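Local coordinates for ribosome-inactivating protein 3 (Zea mays, PDB 2PQG), which belongs to the plant ribosome-inactivating protein family and has the family's fold of a mixed sheet combined with many helices, at residues D92-L95 with N99-W102; K24-H29 with I67-L72; K116-V121 with Q216-D221; A166-P169 with T173-K176. One frame throughout, in Å; residues are numbered along the deposited sequence.

The four contacts spread over one chain of the ribosome-inactivating protein fold. Interaction 2 comes first along the sequence, followed by interaction 1; interaction 3 joins 116-121 to 216-221, and interaction 4 falls in the chain between those two segments. Interactions 1 and 2, with centres about 22 Å apart, reach the same mixed sheet and touch where Leu95 meets Arg68. Interaction 2 also touches interaction 3, through Asn71 and Trp220, with centres about 21 Å apart. Interactions 2 and 4 lie farthest apart, about 29 Å between centres, on opposite sides of the molecule's middle. Helix 171-189 carries part of interaction 4 and borders interactions 2 and 3, so it runs beside both the sheet and the helical region.

Interaction 1 of 4, residues D92-L95 with N99-W102; sequences DTHL and NPRW
The imidazole of His94 is held between the indole of Trp102 and the ring of Pro100, one on each face, and these three residues supply most of the 314 Å² buried here. Against Trp102 the geometry is an offset stack: the centroid of the His94 ring lies 3.7 Å from that of the six-membered ring of Trp102, with the planes only 13° apart. On the other face Pro100 CG stands 3.5 Å from the His94 ring centroid, 23° off the ring normal, which fits a CH-pi contact. With CG beside its backbone N (chi1 -76°), the Trp102 side chain carries its indole back toward the loop 92-95. There Asp92 CB packs 3.6 Å from Trp102 CZ2, and the carbonyl oxygen of Thr93 comes to the indole's edge, near its plane, 3.6 Å from CH2. The indole N-H is satisfied through water: Trp102 NE1 donates to a molecule 3.1 Å away, and the same water donates to Asp92 O at 3.0 Å, bridging the two segments. The cluster lies at the surface, its centre about 19 Å from that of the chain. Strand 101-102 forms one margin of the mixed sheet, beside strand 84-86, to which Arg101 is tied by backbone hydrogen bonds with Trp84 and Glu86. The side chains of His94, Pro100 and Trp102 all touch Glu86, whose OE2 accepts a hydrogen bond from Leu95 N.

Interaction 2 of 4, residues K24-H29 with I67-L72; sequences KDVIKH and IRMDNL
Val26 and Met69 bring the two backbones nearest each other, 7.4 Å between their CA atoms, where the last part of helix 15-27 faces the chain as it leaves strand 62-68. Within the ribosome-inactivating protein fold, this is the end of a helix packed on a strand-to-strand connection at the end of the sheet: residues 69-72 turn the chain from strand 62-68 toward its antiparallel neighbour 74-78. No hydrogen bond crosses the contact, and its 178 Å² of buried surface is largely apolar. Val26 points at the turn, and its two methyls lie along the thioether of Met69: CG1 is 3.7 Å and CG2 4.0 Å from Met69 SD. The Met69 chain is bent at both outer torsions (chi2 -77°, chi3 -93°), and its terminal methyl is modelled beside His29 at a distance too short to be trusted. Leu72, itself at positive phi, adds a looser contact, its CD2 4.3 Å from Val26 CG1. Beyond the pair, Val26 touches Leu52 of strand 51-57, Met69 touches Phe2 of strand 2-7, and Leu72 touches Leu188 of helix 171-189, so the patch belongs to the buried core. The turn itself is braced by charge. Arg68 grips the carboxylate of Asp70 side-on with two nitrogens, and its NH2 also bonds Lys45 O. The NE bond, from Arg68 NE to Asp70 OD1 at 2.9 Å, is almost straight at 178° and reaches the syn lone pair of that oxygen.

Interaction 3 of 4, residues K116-V121 with Q216-D221; sequences KGLETV and QVQKWD
Leu118, with chi1 at -86° and chi2 at 61°, spreads its two methyls so that one meets Val217 and the other Gln218. Val217 puts CG1 anti to its own backbone N (chi1 165°), on the side of the leucine. Here Leu118 CD2 lies 3.6 Å from Val217 CB, and this distance carries the contact; the modelled approach of CD2 to CG1 is too short to rest anything on. The second branch, Leu118 CD1, rests on the aliphatic part of Gln218, 3.6 Å from its CG, while the glutamine chain runs on extended beyond CG. Both pairs meet at a slant, and no hydrogen bond crosses between the segments. The short 3-10 turn that presents Leu118 is tied by the carbonyl of Gly117, which accepts twice from Thr120: from OG1 at 2.6 Å, nearly along the C=O axis, and from the backbone N at 3.2 Å. On the other side, a type I turn from Val217 to Trp220 carries the chain out of helix 211-217, with Lys219 in the N-cap position of helix 220-232. Leu118 and Val217 both touch Tyr109 of helix 109-112, and Gln218 lies on Gln110 of that helix. Val217 also packs on Glu186 of helix 171-189. In the helical part of the ribosome-inactivating protein fold, the contact thus joins the loop before helix 125-135 to the junction of helices 211-217 and 220-232.

Interaction 4 of 4, residues A166-P169 with T173-K176; sequences AADP and TKSK
Lys174 NZ donates to Asp168 OD1 at 3.2 Å, and this salt bridge is the only direct side-chain contact between 166-169 and 173-176. The oxygen is met on its syn side, but the nitrogen sits 26° out of the carboxylate plane, so the bond is somewhat tilted. Lys174 CE follows at 3.9 Å from Asp168 OD1, which shows that the lysine arrives end-on and not along its aliphatic chain. Its side chain is extended beyond CG and leaves its helix toward the other segment; Asp168 has CG anti to its backbone N (chi1 -157°), and that torsion turns the carboxylate to receive it. The two side chains meet at an angle. The buried surface is small, 56 Å², and the contact lies on the surface of the molecule, where the strength of such a charge pair would probably be moderated by solvent. A water adds a second, polar link beside it: it donates to Pro169 O at 3.0 Å and accepts only weakly from Thr173 N at 3.5 Å, standing between a carbonyl and the amide four residues on. The buried Thr173 packs on Leu135 of helix 125-135 and on Phe105, which Lys174 also touches. Asp168 is the first residue after helix 159-167 to leave helical backbone angles, and helix 171-189 begins three residues later. The arrangement is therefore that of a short junction between two successive helices, spanned by a salt bridge and, more weakly, by a water, in the helical part of a ribosome-inactivating protein.

Interaction 1 of 4, residues D92-L95 with N99-W102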
loop_
_atom_site.group_PDB
_atom_site.type_symbol
_atom_site.label_atom_id
_atom_site.label_comp_id
_atom_site.label_asym_id
_atom_site.label_seq_id
_atom_site.Cartn_x
_atom_site.Cartn_y
_atom_site.Cartn_z
ATOM N N ASP A 92 -14.536 4.340 15.434
ATOM C CA ASP A 92 -14.737 3.632 14.176
ATOM C C ASP A 92 -15.085 2.176 14.463
ATOM O O ASP A 92 -15.152 1.750 15.618
ATOM C CB ASP A 92 -13.479 3.705 13.296
ATOM C CG ASP A 92 -13.154 5.125 12.848
ATOM O OD1 ASP A 92 -12.234 5.295 12.019
ATOM O OD2 ASP A 92 -13.818 6.070 13.325
ATOM N N THR A 93 -15.303 1.421 13.398
ATOM C CA THR A 93 -15.658 0.018 13.508
ATOM C C THR A 93 -14.522 -0.863 13.005
ATOM O O THR A 93 -14.079 -0.730 11.870
ATOM C CB THR A 93 -16.963 -0.258 12.711
ATOM O OG1 THR A 93 -18.084 0.201 13.483
ATOM C CG2 THR A 93 -17.125 -1.742 12.388
ATOM N N HIS A 94 -14.044 -1.751 13.866
ATOM C CA HIS A 94 -12.959 -2.647 13.503
ATOM C C HIS A 94 -13.347 -3.693 12.476
ATOM O O HIS A 94 -14.407 -4.313 12.580
ATOM C CB HIS A 94 -12.425 -3.380 14.737
ATOM C CG HIS A 94 -11.400 -2.621 15.521
ATOM N ND1 HIS A 94 -11.637 -2.124 16.785
ATOM C CD2 HIS A 94 -10.128 -2.278 15.216
ATOM C CE1 HIS A 94 -10.555 -1.502 17.222
ATOM N NE2 HIS A 94 -9.625 -1.582 16.288
ATOM N N LEU A 95 -12.503 -3.863 11.460
ATOM C CA LEU A 95 -12.728 -4.902 10.460
ATOM C C LEU A 95 -11.883 -6.100 10.950
ATOM O O LEU A 95 -12.249 -7.260 10.738
ATOM C CB LEU A 95 -12.248 -4.483 9.063
ATOM C CG LEU A 95 -13.005 -3.307 8.449
ATOM C CD1 LEU A 95 -12.415 -2.982 7.095
ATOM C CD2 LEU A 95 -14.486 -3.646 8.322
ATOM N N ASN A 99 -8.693 -8.664 19.024
ATOM C CA ASN A 99 -8.300 -7.533 19.877
ATOM C C ASN A 99 -7.441 -6.492 19.175
ATOM O O ASN A 99 -6.379 -6.116 19.674
ATOM C CB ASN A 99 -7.536 -8.048 21.110
ATOM C CG ASN A 99 -8.445 -8.692 22.139
ATOM O OD1 ASN A 99 -8.033 -9.602 22.855
ATOM N ND2 ASN A 99 -9.686 -8.211 22.228
ATOM N N PRO A 100 -7.896 -5.994 18.019
ATOM C CA PRO A 100 -7.106 -4.995 17.298
ATOM C C PRO A 100 -7.050 -3.628 17.972
ATOM O O PRO A 100 -8.004 -3.200 18.624
ATOM C CB PRO A 100 -7.780 -4.948 15.930
ATOM C CG PRO A 100 -9.205 -5.199 16.260
ATOM C CD PRO A 100 -9.143 -6.301 17.298
ATOM N N ARG A 101 -5.913 -2.960 17.816
ATOM C CA ARG A 101 -5.710 -1.633 18.379
ATOM C C ARG A 101 -5.791 -0.601 17.260
ATOM O O ARG A 101 -5.356 -0.862 16.130
ATOM C CB ARG A 101 -4.345 -1.544 19.057
ATOM C CG ARG A 101 -4.303 -2.222 20.383
ATOM C CD ARG A 101 -2.909 -2.224 20.971
ATOM N NE ARG A 101 -2.963 -2.214 22.429
ATOM C CZ ARG A 101 -3.328 -1.156 23.150
ATOM N NH1 ARG A 101 -3.355 -1.234 24.473
ATOM N NH2 ARG A 101 -3.651 -0.013 22.551
ATOM N N TRP A 102 -6.361 0.558 17.576
ATOM C CA TRP A 102 -6.479 1.642 16.610
ATOM C C TRP A 102 -5.150 2.394 16.513
ATOM O O TRP A 102 -4.565 2.759 17.534
ATOM C CB TRP A 102 -7.581 2.618 17.039
ATOM C CG TRP A 102 -8.997 2.137 16.814
ATOM C CD1 TRP A 102 -10.000 2.058 17.752
ATOM C CD2 TRP A 102 -9.581 1.729 15.568
ATOM N NE1 TRP A 102 -11.162 1.619 17.165
ATOM C CE2 TRP A 102 -10.935 1.396 15.832
ATOM C CE3 TRP A 102 -9.089 1.580 14.263
ATOM C CZ2 TRP A 102 -11.811 0.958 14.826
ATOM C CZ3 TRP A 102 -9.965 1.140 13.257
ATOM C CH2 TRP A 102 -11.307 0.822 13.555
HETATM O O HOH W 1 -13.947 2.217 18.319
#

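Interaction 2 of 4, residues K24-H29 with I67-L72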
loop_
_atom_site.group_PDB
_atom_site.type_symbol
_atom_site.label_atom_id
_atom_site.label_comp_id
_atom_site.label_asym_id
_atom_site.label_seq_id
_atom_site.Cartn_x
_atom_site.Cartn_y
_atom_site.Cartn_z
ATOM N N LYS A 24 -0.679 -13.675 -9.138
ATOM C CA LYS A 24 -1.204 -14.950 -9.629
ATOM C C LYS A 24 -2.196 -15.588 -8.647
ATOM O O LYS A 24 -3.176 -16.214 -9.062
ATOM C CB LYS A 24 -0.048 -15.921 -9.916
ATOM C CG LYS A 24 -0.487 -17.340 -10.263
ATOM C CD LYS A 24 0.669 -18.190 -10.783
ATOM C CE LYS A 24 0.188 -19.580 -11.188
ATOM N NZ LYS A 24 -0.557 -20.231 -10.075
ATOM N N ASP A 25 -1.956 -15.420 -7.350
ATOM C CA ASP A 25 -2.856 -15.985 -6.357
ATOM C C ASP A 25 -4.112 -15.131 -6.214
ATOM O O ASP A 25 -5.184 -15.638 -5.885
ATOM C CB ASP A 25 -2.137 -16.102 -5.014
ATOM C CG ASP A 25 -0.904 -16.996 -5.089
ATOM O OD1 ASP A 25 -0.085 -16.973 -4.143
ATOM O OD2 ASP A 25 -0.755 -17.726 -6.096
ATOM N N VAL A 26 -3.970 -13.833 -6.468
ATOM C CA VAL A 26 -5.075 -12.876 -6.381
ATOM C C VAL A 26 -5.987 -13.001 -7.598
ATOM O O VAL A 26 -7.209 -12.925 -7.490
ATOM C CB VAL A 26 -4.545 -11.417 -6.304
ATOM C CG1 VAL A 26 -5.697 -10.423 -6.427
ATOM C CG2 VAL A 26 -3.798 -11.207 -4.995
ATOM N N ILE A 27 -5.374 -13.184 -8.759
ATOM C CA ILE A 27 -6.108 -13.335 -10.007
ATOM C C ILE A 27 -6.948 -14.615 -9.939
ATOM O O ILE A 27 -7.935 -14.757 -10.660
ATOM C CB ILE A 27 -5.128 -13.361 -11.203
ATOM C CG1 ILE A 27 -4.532 -11.968 -11.384
ATOM C CG2 ILE A 27 -5.838 -13.783 -12.475
ATOM C CD1 ILE A 27 -3.442 -11.895 -12.429
ATOM N N LYS A 28 -6.564 -15.539 -9.059
ATOM C CA LYS A 28 -7.338 -16.760 -8.903
ATOM C C LYS A 28 -8.723 -16.368 -8.429
ATOM O O LYS A 28 -9.700 -17.032 -8.752
ATOM C CB LYS A 28 -6.698 -17.704 -7.885
ATOM C CG LYS A 28 -5.734 -18.706 -8.499
ATOM C CD LYS A 28 -5.011 -19.506 -7.428
ATOM C CE LYS A 28 -3.788 -20.184 -8.006
ATOM N NZ LYS A 28 -2.642 -20.129 -7.055
ATOM N N HIS A 29 -8.810 -15.278 -7.674
ATOM C CA HIS A 29 -10.098 -14.824 -7.172
ATOM C C HIS A 29 -10.698 -13.663 -7.977
ATOM O O HIS A 29 -11.615 -12.988 -7.506
ATOM C CB HIS A 29 -9.965 -14.433 -5.704
ATOM C CG HIS A 29 -9.436 -15.533 -4.834
ATOM N ND1 HIS A 29 -10.255 -16.446 -4.197
ATOM C CD2 HIS A 29 -8.169 -15.875 -4.502
ATOM C CE1 HIS A 29 -9.516 -17.297 -3.512
ATOM N NE2 HIS A 29 -8.244 -16.974 -3.679
ATOM N N ILE A 67 -4.556 -7.363 4.061
ATOM C CA ILE A 67 -5.035 -6.662 2.878
ATOM C C ILE A 67 -6.375 -7.150 2.328
ATOM O O ILE A 67 -6.574 -8.341 2.125
ATOM C CB ILE A 67 -3.990 -6.753 1.746
ATOM C CG1 ILE A 67 -2.691 -6.079 2.189
ATOM C CG2 ILE A 67 -4.522 -6.111 0.483
ATOM C CD1 ILE A 67 -1.500 -6.406 1.304
ATOM N N ARG A 68 -7.289 -6.215 2.079
ATOM C CA ARG A 68 -8.595 -6.560 1.520
ATOM C C ARG A 68 -8.376 -7.017 0.089
ATOM O O ARG A 68 -7.630 -6.390 -0.656
ATOM C CB ARG A 68 -9.522 -5.343 1.473
ATOM C CG ARG A 68 -9.826 -4.693 2.795
ATOM C CD ARG A 68 -10.654 -3.432 2.579
ATOM N NE ARG A 68 -11.915 -3.694 1.886
ATOM C CZ ARG A 68 -13.111 -3.359 2.360
ATOM N NH1 ARG A 68 -13.208 -2.747 3.535
ATOM N NH2 ARG A 68 -14.207 -3.636 1.663
ATOM N N MET A 69 -9.026 -8.101 -0.302
ATOM C CA MET A 69 -8.891 -8.595 -1.665
ATOM C C MET A 69 -9.679 -7.734 -2.643
ATOM O O MET A 69 -9.257 -7.549 -3.783
ATOM C CB MET A 69 -9.380 -10.037 -1.752
ATOM C CG MET A 69 -8.278 -11.045 -1.622
ATOM S SD MET A 69 -7.385 -11.120 -3.176
ATOM C CE MET A 69 -8.269 -12.447 -3.932
ATOM N N ASP A 70 -10.811 -7.190 -2.197
ATOM C CA ASP A 70 -11.632 -6.383 -3.087
ATOM C C ASP A 70 -10.985 -5.099 -3.630
ATOM O O ASP A 70 -11.133 -4.795 -4.812
ATOM C CB ASP A 70 -13.007 -6.080 -2.452
ATOM C CG ASP A 70 -12.916 -5.555 -1.031
ATOM O OD1 ASP A 70 -11.861 -5.006 -0.658
ATOM O OD2 ASP A 70 -13.920 -5.681 -0.294
ATOM N N ASN A 71 -10.267 -4.346 -2.801
ATOM C CA ASN A 71 -9.634 -3.130 -3.312
ATOM C C ASN A 71 -8.110 -3.164 -3.190
ATOM O O ASN A 71 -7.431 -2.191 -3.516
ATOM C CB ASN A 71 -10.183 -1.888 -2.605
ATOM C CG ASN A 71 -9.875 -1.873 -1.128
ATOM O OD1 ASN A 71 -8.926 -2.514 -0.669
ATOM N ND2 ASN A 71 -10.667 -1.125 -0.369
ATOM N N LEU A 72 -7.586 -4.301 -2.739
ATOM C CA LEU A 72 -6.148 -4.504 -2.552
ATOM C C LEU A 72 -5.501 -3.447 -1.666
ATOM O O LEU A 72 -4.383 -3.004 -1.929
ATOM C CB LEU A 72 -5.412 -4.558 -3.902
ATOM C CG LEU A 72 -5.466 -5.865 -4.708
ATOM C CD1 LEU A 72 -4.461 -5.808 -5.852
ATOM C CD2 LEU A 72 -5.145 -7.048 -3.806
#

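Interaction 3 of 4, residues K116-V121 with Q216-D221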
loop_
_atom_site.group_PDB
_atom_site.type_symbol
_atom_site.label_atom_id
_atom_site.label_comp_id
_atom_site.label_asym_id
_atom_site.label_seq_id
_atom_site.Cartn_x
_atom_site.Cartn_y
_atom_site.Cartn_z
ATOM N N LYS A 116 1.823 15.987 0.551
ATOM C CA LYS A 116 3.016 15.684 -0.226
ATOM C C LYS A 116 2.798 14.446 -1.084
ATOM O O LYS A 116 2.307 13.422 -0.610
ATOM C CB LYS A 116 4.219 15.478 0.698
ATOM C CG LYS A 116 4.528 16.670 1.590
ATOM C CD LYS A 116 5.782 16.431 2.414
ATOM C CE LYS A 116 5.940 17.487 3.496
ATOM N NZ LYS A 116 7.262 18.167 3.419
ATOM N N GLY A 117 3.169 14.554 -2.353
ATOM C CA GLY A 117 2.807 13.565 -3.357
ATOM C C GLY A 117 3.503 12.249 -3.097
ATOM O O GLY A 117 4.425 12.176 -2.277
ATOM N N LEU A 118 3.064 11.204 -3.789
ATOM C CA LEU A 118 3.662 9.890 -3.616
ATOM C C LEU A 118 5.133 9.862 -4.010
ATOM O O LEU A 118 5.881 9.006 -3.536
ATOM C CB LEU A 118 2.895 8.841 -4.422
ATOM C CG LEU A 118 1.694 8.228 -3.705
ATOM C CD1 LEU A 118 0.676 9.305 -3.378
ATOM C CD2 LEU A 118 1.078 7.174 -4.578
ATOM N N GLU A 119 5.545 10.799 -4.865
ATOM C CA GLU A 119 6.930 10.863 -5.321
ATOM C C GLU A 119 7.921 11.106 -4.183
ATOM O O GLU A 119 9.136 11.019 -4.390
ATOM C CB GLU A 119 7.104 11.950 -6.386
ATOM C CG GLU A 119 7.035 13.381 -5.861
ATOM C CD GLU A 119 5.611 13.930 -5.764
ATOM O OE1 GLU A 119 5.455 15.077 -5.282
ATOM O OE2 GLU A 119 4.653 13.228 -6.171
ATOM N N THR A 120 7.413 11.396 -2.987
ATOM C CA THR A 120 8.284 11.637 -1.831
ATOM C C THR A 120 8.550 10.394 -0.991
ATOM O O THR A 120 9.336 10.440 -0.039
ATOM C CB THR A 120 7.708 12.715 -0.887
ATOM O OG1 THR A 120 6.364 12.369 -0.528
ATOM C CG2 THR A 120 7.728 14.082 -1.561
ATOM N N VAL A 121 7.894 9.291 -1.345
ATOM C CA VAL A 121 8.049 8.033 -0.624
ATOM C C VAL A 121 9.194 7.199 -1.201
ATOM O O VAL A 121 9.052 6.580 -2.263
ATOM C CB VAL A 121 6.737 7.221 -0.668
ATOM C CG1 VAL A 121 6.886 5.930 0.131
ATOM C CG2 VAL A 121 5.595 8.064 -0.117
ATOM N N GLN A 216 -1.445 9.179 -10.895
ATOM C CA GLN A 216 -2.248 8.116 -11.475
ATOM C C GLN A 216 -2.570 7.120 -10.378
ATOM O O GLN A 216 -3.696 6.628 -10.276
ATOM C CB GLN A 216 -1.469 7.417 -12.571
ATOM C CG GLN A 216 -0.862 8.366 -13.552
ATOM C CD GLN A 216 -0.019 7.646 -14.557
ATOM O OE1 GLN A 216 0.986 7.021 -14.207
ATOM N NE2 GLN A 216 -0.421 7.712 -15.822
ATOM N N VAL A 217 -1.563 6.820 -9.566
ATOM C CA VAL A 217 -1.723 5.889 -8.462
ATOM C C VAL A 217 -2.887 6.319 -7.578
ATOM O O VAL A 217 -3.685 5.486 -7.127
ATOM C CB VAL A 217 -0.438 5.821 -7.595
ATOM C CG1 VAL A 217 -0.733 5.141 -6.268
ATOM C CG2 VAL A 217 0.636 5.059 -8.333
ATOM N N GLN A 218 -2.977 7.621 -7.334
ATOM C CA GLN A 218 -4.028 8.163 -6.493
ATOM C C GLN A 218 -5.380 8.168 -7.176
ATOM O O GLN A 218 -6.380 8.487 -6.544
ATOM C CB GLN A 218 -3.677 9.580 -6.051
ATOM C CG GLN A 218 -2.549 9.643 -5.034
ATOM C CD GLN A 218 -2.403 11.018 -4.421
ATOM O OE1 GLN A 218 -1.686 11.872 -4.938
ATOM N NE2 GLN A 218 -3.104 11.243 -3.319
ATOM N N LYS A 219 -5.419 7.814 -8.457
ATOM C CA LYS A 219 -6.681 7.794 -9.193
ATOM C C LYS A 219 -7.063 6.387 -9.633
ATOM O O LYS A 219 -7.782 6.203 -10.617
ATOM C CB LYS A 219 -6.604 8.722 -10.413
ATOM C CG LYS A 219 -6.692 10.201 -10.080
ATOM C CD LYS A 219 -8.020 10.522 -9.435
ATOM C CE LYS A 219 -8.164 12.009 -9.155
ATOM N NZ LYS A 219 -7.268 12.498 -8.075
ATOM N N TRP A 220 -6.585 5.395 -8.889
ATOM C CA TRP A 220 -6.864 3.998 -9.191
ATOM C C TRP A 220 -8.330 3.720 -9.477
ATOM O O TRP A 220 -8.649 2.942 -10.377
ATOM C CB TRP A 220 -6.431 3.114 -8.027
ATOM C CG TRP A 220 -6.591 1.649 -8.301
ATOM C CD1 TRP A 220 -5.957 0.931 -9.273
ATOM C CD2 TRP A 220 -7.429 0.719 -7.593
ATOM N NE1 TRP A 220 -6.332 -0.389 -9.206
ATOM C CE2 TRP A 220 -7.217 -0.550 -8.183
ATOM C CE3 TRP A 220 -8.294 0.829 -6.502
ATOM C CZ2 TRP A 220 -7.893 -1.702 -7.734
ATOM C CZ3 TRP A 220 -8.958 -0.326 -6.058
ATOM C CH2 TRP A 220 -8.736 -1.575 -6.668
ATOM N N ASP A 221 -9.211 4.336 -8.689
ATOM C CA ASP A 221 -10.655 4.148 -8.839
ATOM C C ASP A 221 -11.129 4.708 -10.141
ATOM O O ASP A 221 -11.988 4.139 -10.813
ATOM C CB ASP A 221 -11.431 4.869 -7.741
ATOM C CG ASP A 221 -11.300 4.202 -6.399
ATOM O OD1 ASP A 221 -12.035 4.594 -5.470
ATOM O OD2 ASP A 221 -10.458 3.288 -6.273
#

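Interaction 4 of 4, residues A166-P169 with T173-K176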
loop_
_atom_site.group_PDB
_atom_site.type_symbol
_atom_site.label_atom_id
_atom_site.label_comp_id
_atom_site.label_asym_id
_atom_site.label_seq_id
_atom_site.Cartn_x
_atom_site.Cartn_y
_atom_site.Cartn_z
ATOM N N ALA A 166 4.674 15.686 20.693
ATOM C CA ALA A 166 3.295 15.653 21.165
ATOM C C ALA A 166 2.240 15.669 20.056
ATOM O O ALA A 166 1.222 14.986 20.171
ATOM C CB ALA A 166 3.046 16.806 22.139
ATOM N N ALA A 167 2.479 16.434 18.992
ATOM C CA ALA A 167 1.519 16.531 17.894
ATOM C C ALA A 167 1.633 15.460 16.815
ATOM O O ALA A 167 0.644 15.152 16.148
ATOM C CB ALA A 167 1.610 17.902 17.248
ATOM N N ASP A 168 2.826 14.903 16.623
ATOM C CA ASP A 168 3.006 13.878 15.592
ATOM C C ASP A 168 3.834 12.704 16.121
ATOM O O ASP A 168 4.907 12.406 15.594
ATOM C CB ASP A 168 3.682 14.505 14.372
ATOM C CG ASP A 168 3.423 13.731 13.099
ATOM O OD1 ASP A 168 2.564 12.820 13.112
ATOM O OD2 ASP A 168 4.073 14.042 12.076
ATOM N N PRO A 169 3.336 12.023 17.174
ATOM C CA PRO A 169 3.998 10.875 17.809
ATOM C C PRO A 169 4.332 9.690 16.890
ATOM O O PRO A 169 5.426 9.133 17.003
ATOM C CB PRO A 169 3.025 10.482 18.923
ATOM C CG PRO A 169 2.343 11.778 19.253
ATOM C CD PRO A 169 2.089 12.354 17.887
ATOM N N THR A 173 5.935 5.813 12.335
ATOM C CA THR A 173 5.070 4.732 11.902
ATOM C C THR A 173 4.376 5.115 10.586
ATOM O O THR A 173 4.366 4.335 9.637
ATOM C CB THR A 173 4.004 4.417 12.969
ATOM O OG1 THR A 173 4.640 3.893 14.138
ATOM C CG2 THR A 173 3.010 3.400 12.454
ATOM N N LYS A 174 3.796 6.308 10.519
ATOM C CA LYS A 174 3.134 6.721 9.284
ATOM C C LYS A 174 4.086 6.614 8.104
ATOM O O LYS A 174 3.686 6.279 6.993
ATOM C CB LYS A 174 2.652 8.168 9.375
ATOM C CG LYS A 174 1.541 8.396 10.353
ATOM C CD LYS A 174 1.000 9.793 10.180
ATOM C CE LYS A 174 0.195 10.212 11.377
ATOM N NZ LYS A 174 0.105 11.691 11.417
ATOM N N SER A 175 5.353 6.912 8.362
ATOM C CA SER A 175 6.381 6.888 7.338
ATOM C C SER A 175 6.681 5.481 6.846
ATOM O O SER A 175 6.747 5.247 5.643
ATOM C CB SER A 175 7.650 7.536 7.885
ATOM O OG SER A 175 8.707 7.430 6.958
ATOM N N LYS A 176 6.862 4.555 7.781
ATOM C CA LYS A 176 7.153 3.165 7.446
ATOM C C LYS A 176 5.937 2.504 6.787
ATOM O O LYS A 176 6.072 1.692 5.861
ATOM C CB LYS A 176 7.553 2.412 8.711
ATOM C CG LYS A 176 8.836 2.967 9.350
ATOM C CD LYS A 176 10.001 2.831 8.374
ATOM C CE LYS A 176 11.326 3.327 8.932
ATOM N NZ LYS A 176 11.468 4.792 8.775
HETATM O O HOH W 2 6.241 6.551 15.706
#